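Local coordinates for protein endoglucanase (Clostridium thermocellum, PDB 2E4T) that probably hydrolyses internal beta-1,4-glucosidic bonds of cellulose and xyloglucan through its family 44 glycoside hydrolase module, a TIM barrel carrying a beta-sandwich domain, at residues E293-G298 with I304-A309; R310-R315 with P320-D325. All coordinates share one frame; numbering follows the deposited sequence.

Contact 1: residues E293-G298 with I304-A309; sequences ERICFG and IETNKA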
loop_
_atom_site.group_PDB
_atom_site.type_symbol
_atom_site.label_atom_id
_atom_site.label_comp_id
_atom_site.label_asym_id
_atom_site.label_seq_id
_atom_site.Cartn_x
_atom_site.Cartn_y
_atom_site.Cartn_z
ATOM N N GLU A 293 -3.704 -9.497 22.647
ATOM C CA GLU A 293 -2.557 -8.879 21.963
ATOM C C GLU A 293 -3.033 -8.376 20.593
ATOM O O GLU A 293 -4.009 -8.857 20.007
ATOM C CB GLU A 293 -1.402 -9.863 21.784
ATOM C CG GLU A 293 -1.874 -11.082 21.098
ATOM C CD GLU A 293 -0.765 -12.105 20.786
ATOM O OE1 GLU A 293 0.447 -11.845 20.974
ATOM O OE2 GLU A 293 -1.074 -13.220 20.251
ATOM N N ARG A 294 -2.285 -7.410 20.074
ATOM C CA ARG A 294 -2.477 -6.921 18.693
ATOM C C ARG A 294 -2.191 -8.036 17.708
ATOM O O ARG A 294 -1.331 -8.887 17.933
ATOM C CB ARG A 294 -1.558 -5.700 18.485
ATOM C CG ARG A 294 -1.881 -4.835 17.272
ATOM C CD ARG A 294 -0.906 -3.657 17.233
ATOM N NE ARG A 294 -1.197 -2.812 16.092
ATOM C CZ ARG A 294 -0.621 -1.617 15.928
ATOM N NH1 ARG A 294 0.290 -1.172 16.793
ATOM N NH2 ARG A 294 -0.973 -0.856 14.900
ATOM N N ILE A 295 -2.881 -8.001 16.541
ATOM C CA ILE A 295 -2.676 -9.057 15.543
ATOM C C ILE A 295 -1.376 -8.944 14.776
ATOM O O ILE A 295 -0.974 -9.911 14.084
ATOM C CB ILE A 295 -3.864 -9.146 14.560
ATOM C CG1 ILE A 295 -4.007 -7.847 13.737
ATOM C CG2 ILE A 295 -5.133 -9.562 15.286
ATOM C CD1 ILE A 295 -4.954 -8.036 12.548
ATOM N N CYS A 296 -0.683 -7.791 14.853
ATOM C CA CYS A 296 0.591 -7.600 14.230
ATOM C C CYS A 296 1.576 -7.065 15.307
ATOM O O CYS A 296 1.204 -6.683 16.394
ATOM C CB CYS A 296 0.500 -6.631 13.028
ATOM S SG CYS A 296 -0.099 -4.982 13.436
ATOM N N PHE A 297 2.856 -7.055 14.913
ATOM C CA PHE A 297 3.940 -6.525 15.753
ATOM C C PHE A 297 4.104 -7.417 17.012
ATOM O O PHE A 297 3.628 -7.125 18.101
ATOM C CB PHE A 297 3.775 -5.073 16.161
ATOM C CG PHE A 297 3.573 -4.088 15.040
ATOM C CD1 PHE A 297 3.967 -4.334 13.700
ATOM C CD2 PHE A 297 3.004 -2.856 15.341
ATOM C CE1 PHE A 297 3.763 -3.358 12.725
ATOM C CE2 PHE A 297 2.811 -1.910 14.341
ATOM C CZ PHE A 297 3.212 -2.155 13.064
ATOM N N GLY A 298 4.720 -8.558 16.804
ATOM C CA GLY A 298 5.043 -9.438 17.944
ATOM C C GLY A 298 3.940 -10.409 18.410
ATOM O O GLY A 298 3.913 -10.843 19.584
ATOM N N ILE A 304 -4.643 -18.829 19.533
ATOM C CA ILE A 304 -5.747 -19.084 18.610
ATOM C C ILE A 304 -6.702 -17.888 18.591
ATOM O O ILE A 304 -7.217 -17.552 17.518
ATOM C CB ILE A 304 -6.491 -20.377 18.981
ATOM C CG1 ILE A 304 -5.519 -21.548 18.992
ATOM C CG2 ILE A 304 -7.678 -20.613 18.089
ATOM C CD1 ILE A 304 -4.777 -21.793 17.710
ATOM N N GLU A 305 -6.979 -17.257 19.731
ATOM C CA GLU A 305 -7.846 -16.091 19.736
ATOM C C GLU A 305 -7.260 -14.926 18.938
ATOM O O GLU A 305 -7.999 -14.198 18.241
ATOM C CB GLU A 305 -8.221 -15.674 21.168
ATOM C CG GLU A 305 -9.133 -16.654 21.851
ATOM C CD GLU A 305 -10.532 -16.575 21.253
ATOM O OE1 GLU A 305 -11.024 -15.435 21.004
ATOM O OE2 GLU A 305 -11.130 -17.638 20.999
ATOM N N THR A 306 -5.947 -14.747 18.997
ATOM C CA THR A 306 -5.330 -13.720 18.122
ATOM C C THR A 306 -5.525 -14.094 16.651
ATOM O O THR A 306 -5.829 -13.238 15.808
ATOM C CB THR A 306 -3.849 -13.502 18.421
ATOM O OG1 THR A 306 -3.627 -13.421 19.832
ATOM C CG2 THR A 306 -3.300 -12.280 17.717
ATOM N N ASN A 307 -5.268 -15.380 16.347
ATOM C CA ASN A 307 -5.416 -15.822 14.946
ATOM C C ASN A 307 -6.858 -15.624 14.450
ATOM O O ASN A 307 -7.066 -15.199 13.286
ATOM C CB ASN A 307 -5.022 -17.269 14.831
ATOM C CG ASN A 307 -3.566 -17.526 15.172
ATOM O OD1 ASN A 307 -2.716 -16.601 15.117
ATOM N ND2 ASN A 307 -3.242 -18.792 15.481
ATOM N N LYS A 308 -7.847 -15.915 15.314
ATOM C CA LYS A 308 -9.250 -15.724 14.928
ATOM C C LYS A 308 -9.527 -14.231 14.702
ATOM O O LYS A 308 -10.256 -13.877 13.764
ATOM C CB LYS A 308 -10.171 -16.331 15.966
ATOM C CG LYS A 308 -10.172 -17.829 15.910
ATOM C CD LYS A 308 -11.044 -18.436 17.003
ATOM C CE LYS A 308 -11.120 -19.971 16.824
ATOM N NZ LYS A 308 -11.862 -20.573 17.950
ATOM N N ALA A 309 -8.982 -13.350 15.559
ATOM C CA ALA A 309 -9.195 -11.925 15.377
ATOM C C ALA A 309 -8.533 -11.457 14.075
ATOM O O ALA A 309 -9.047 -10.551 13.408
ATOM C CB ALA A 309 -8.634 -11.141 16.565
#

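Contact 2: residues R310-R315 with P320-D325; sequences RLQAPR and PTYIED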
loop_
_atom_site.group_PDB
_atom_site.type_symbol
_atom_site.label_atom_id
_atom_site.label_comp_id
_atom_site.label_asym_id
_atom_site.label_seq_id
_atom_site.Cartn_x
_atom_site.Cartn_y
_atom_site.Cartn_z
ATOM N N ARG A 310 -7.369 -12.030 13.724
ATOM C CA ARG A 310 -6.708 -11.660 12.464
ATOM C C ARG A 310 -7.613 -11.942 11.270
ATOM O O ARG A 310 -7.685 -11.171 10.318
ATOM C CB ARG A 310 -5.361 -12.396 12.343
ATOM C CG ARG A 310 -4.611 -12.019 11.082
ATOM C CD ARG A 310 -3.235 -12.665 10.989
ATOM N NE ARG A 310 -2.412 -12.334 12.126
ATOM C CZ ARG A 310 -2.162 -13.144 13.172
ATOM N NH1 ARG A 310 -2.541 -14.441 13.151
ATOM N NH2 ARG A 310 -1.526 -12.664 14.254
ATOM N N LEU A 311 -8.308 -13.111 11.316
ATOM C CA LEU A 311 -9.201 -13.466 10.225
ATOM C C LEU A 311 -10.344 -12.478 10.057
ATOM O O LEU A 311 -10.796 -12.272 8.916
ATOM C CB LEU A 311 -9.770 -14.875 10.443
ATOM C CG LEU A 311 -8.758 -16.005 10.319
ATOM C CD1 LEU A 311 -9.399 -17.315 10.817
ATOM C CD2 LEU A 311 -8.243 -16.156 8.899
ATOM N N GLN A 312 -10.852 -11.899 11.155
ATOM C CA GLN A 312 -11.973 -10.979 11.066
ATOM C C GLN A 312 -11.535 -9.523 10.831
ATOM O O GLN A 312 -12.350 -8.720 10.348
ATOM C CB GLN A 312 -12.845 -11.039 12.332
ATOM C CG GLN A 312 -13.398 -12.439 12.601
ATOM C CD GLN A 312 -14.198 -13.001 11.438
ATOM O OE1 GLN A 312 -14.880 -12.298 10.685
ATOM N NE2 GLN A 312 -14.118 -14.316 11.265
ATOM N N ALA A 313 -10.285 -9.167 11.201
ATOM C CA ALA A 313 -9.860 -7.787 11.169
ATOM C C ALA A 313 -10.035 -7.092 9.812
ATOM O O ALA A 313 -10.288 -5.874 9.814
ATOM C CB ALA A 313 -8.406 -7.688 11.640
ATOM N N PRO A 314 -9.881 -7.775 8.677
ATOM C CA PRO A 314 -10.087 -7.064 7.405
ATOM C C PRO A 314 -11.506 -6.426 7.319
ATOM O O PRO A 314 -11.679 -5.474 6.551
ATOM C CB PRO A 314 -9.877 -8.146 6.337
ATOM C CG PRO A 314 -8.888 -9.081 7.013
ATOM C CD PRO A 314 -9.374 -9.152 8.448
ATOM N N ARG A 315 -12.469 -6.932 8.076
ATOM C CA ARG A 315 -13.802 -6.342 8.047
ATOM C C ARG A 315 -13.814 -4.894 8.518
ATOM O O ARG A 315 -14.718 -4.140 8.135
ATOM C CB ARG A 315 -14.769 -7.240 8.824
ATOM C CG ARG A 315 -15.038 -8.532 8.107
ATOM C CD ARG A 315 -15.739 -9.565 8.987
ATOM N NE ARG A 315 -17.057 -9.041 9.393
ATOM C CZ ARG A 315 -17.772 -9.582 10.381
ATOM N NH1 ARG A 315 -17.315 -10.651 11.070
ATOM N NH2 ARG A 315 -18.943 -9.013 10.690
ATOM N N PRO A 320 -19.748 -2.164 7.950
ATOM C CA PRO A 320 -20.242 -1.325 9.041
ATOM C C PRO A 320 -20.711 -2.114 10.253
ATOM O O PRO A 320 -20.815 -1.491 11.364
ATOM C CB PRO A 320 -21.413 -0.559 8.404
ATOM C CG PRO A 320 -21.862 -1.400 7.277
ATOM C CD PRO A 320 -20.583 -2.101 6.748
ATOM N N THR A 321 -20.955 -3.409 10.123
ATOM C CA THR A 321 -21.433 -4.163 11.265
ATOM C C THR A 321 -20.309 -4.665 12.172
ATOM O O THR A 321 -20.599 -5.232 13.241
ATOM C CB THR A 321 -22.269 -5.390 10.815
ATOM O OG1 THR A 321 -21.428 -6.409 10.249
ATOM C CG2 THR A 321 -23.388 -4.994 9.820
ATOM N N TYR A 322 -19.052 -4.515 11.753
ATOM C CA TYR A 322 -17.948 -5.115 12.506
ATOM C C TYR A 322 -17.211 -4.095 13.376
ATOM O O TYR A 322 -16.639 -3.118 12.869
ATOM C CB TYR A 322 -16.947 -5.783 11.506
ATOM C CG TYR A 322 -15.890 -6.513 12.280
ATOM C CD1 TYR A 322 -16.223 -7.664 12.984
ATOM C CD2 TYR A 322 -14.569 -6.051 12.331
ATOM C CE1 TYR A 322 -15.276 -8.325 13.732
ATOM C CE2 TYR A 322 -13.624 -6.703 13.095
ATOM C CZ TYR A 322 -13.985 -7.828 13.788
ATOM O OH TYR A 322 -13.018 -8.445 14.552
ATOM N N ILE A 323 -17.173 -4.353 14.695
ATOM C CA ILE A 323 -16.484 -3.504 15.672
ATOM C C ILE A 323 -15.350 -4.352 16.278
ATOM O O ILE A 323 -15.550 -5.231 17.109
ATOM C CB ILE A 323 -17.418 -3.051 16.775
ATOM C CG1 ILE A 323 -18.635 -2.284 16.200
ATOM C CG2 ILE A 323 -16.648 -2.165 17.746
ATOM C CD1 ILE A 323 -18.266 -1.078 15.329
ATOM N N GLU A 324 -14.143 -4.041 15.865
ATOM C CA GLU A 324 -12.976 -4.722 16.343
ATOM C C GLU A 324 -12.683 -4.362 17.809
ATOM O O GLU A 324 -13.141 -3.349 18.316
ATOM C CB GLU A 324 -11.745 -4.408 15.455
ATOM C CG GLU A 324 -11.256 -2.990 15.581
ATOM C CD GLU A 324 -10.084 -2.707 14.685
ATOM O OE1 GLU A 324 -9.991 -3.359 13.595
ATOM O OE2 GLU A 324 -9.251 -1.796 15.027
ATOM N N ASP A 325 -11.840 -5.206 18.438
ATOM C CA ASP A 325 -11.353 -4.945 19.787
ATOM C C ASP A 325 -10.073 -4.101 19.664
ATOM O O ASP A 325 -8.987 -4.653 19.446
ATOM C CB ASP A 325 -11.061 -6.257 20.483
ATOM C CG ASP A 325 -10.562 -6.112 21.895
ATOM O OD1 ASP A 325 -10.537 -4.972 22.384
ATOM O OD2 ASP A 325 -10.168 -7.137 22.489
#

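Contact 1: residues E293-G298 with I304-A309
In the long excursion that follows barrel strand 279-284, a short hairpin arm lies against the first turns of helix 304-312, and Glu-293 meets Thr-306 at their junction. OE2 of Glu-293 is 2.6 Å from OG1 of Thr-306, a hydroxyl that also has the backbone oxygen of Gly-290, on the other arm of the hairpin, within hydrogen-bonding reach. With chi1 at 54°, Glu-293 CG sits between the backbone N and the carbonyl carbon; the chain then runs straight on and crosses the threonine at nearly a right angle. Its other oxygen, OE1, takes the backbone N-H of Asp-300, so the carboxylate bridges hairpin and connecting loop and lies against the helix hydroxyl. Next to this polar pair the contact turns apolar. CG2 of Ile-295 lies 3.8 Å from Thr-306 O and 4.0 Å from Ala-309 CB, touching two residues three apart along the helix. Arg-294 points away from the helix and instead returns to the strand end, its NE bonding to Pro-286 O and NH2 to Tyr-285 O. Such a hairpin followed by a helix is an elaborated beta-alpha loop on the C-terminal side of a TIM barrel.

Contact 2: residues R310-R315 with P320-D325
Tyr-322 lays its ring against Gln-312 and Arg-315. CD1 of Tyr-322 stands over the centre of the Arg-315 guanidinium, 3.6 Å from CZ, but the two planes are 42° apart, so the groups lean together without stacking. Nearer the backbone, Arg-315 CB lies 3.7 Å from Tyr-322 CG. Over one ring face comes the carbonyl oxygen of Gln-312, 3.6 Å from Tyr-322 CE2 and offset toward the rim, while Gln-312 CB reaches the phenol, 3.4 Å from Tyr-322 OH. A bend at chi3 (62°) turns the arginine's end back toward Gln-312, and its NH1 donates to Gln-312 OE1 at 3.0 Å and 163°. That bond lies in the guanidinium plane, although the donor sits well above the amide plane. Farther out, Asp-319 forms a salt bridge through OD2 with Arg-315 NE and a hydrogen bond through OD1 with Thr-321 OG1, while Gln-312 NE2 is bonded to Glu-430 O. Held by Gln-312 and Asp-319, the guanidinium is fixed in rotation with one face turned to the tyrosine; the salt bridge with Asp-319 probably offsets much of its charge, and the tilt of the ring is consistent with packing rather than a stack.

Helix 304-312 serves both contacts in series: contact 1 uses its first turns, contact 2 its C-terminal part and the residues just after it, and their centres are 12 Å apart. They also touch directly. Ile-295 O of contact 1 lies 2.8 Å from Arg-310 NH2 of contact 2, a probable hydrogen bond, and Ile-295 CD1 packs 3.6 Å from Ala-313 CB. Arg-310 further joins Asn-307 OD1 within the helix to Tyr-362 O, just beyond barrel strand 354-360. The 320-325 loop returns to the hairpin region through backbone bonding between Asp-325 and Arg-289. Together they illustrate how one barrel excursion can be secured at successive levels, away from the zinc and calcium sites.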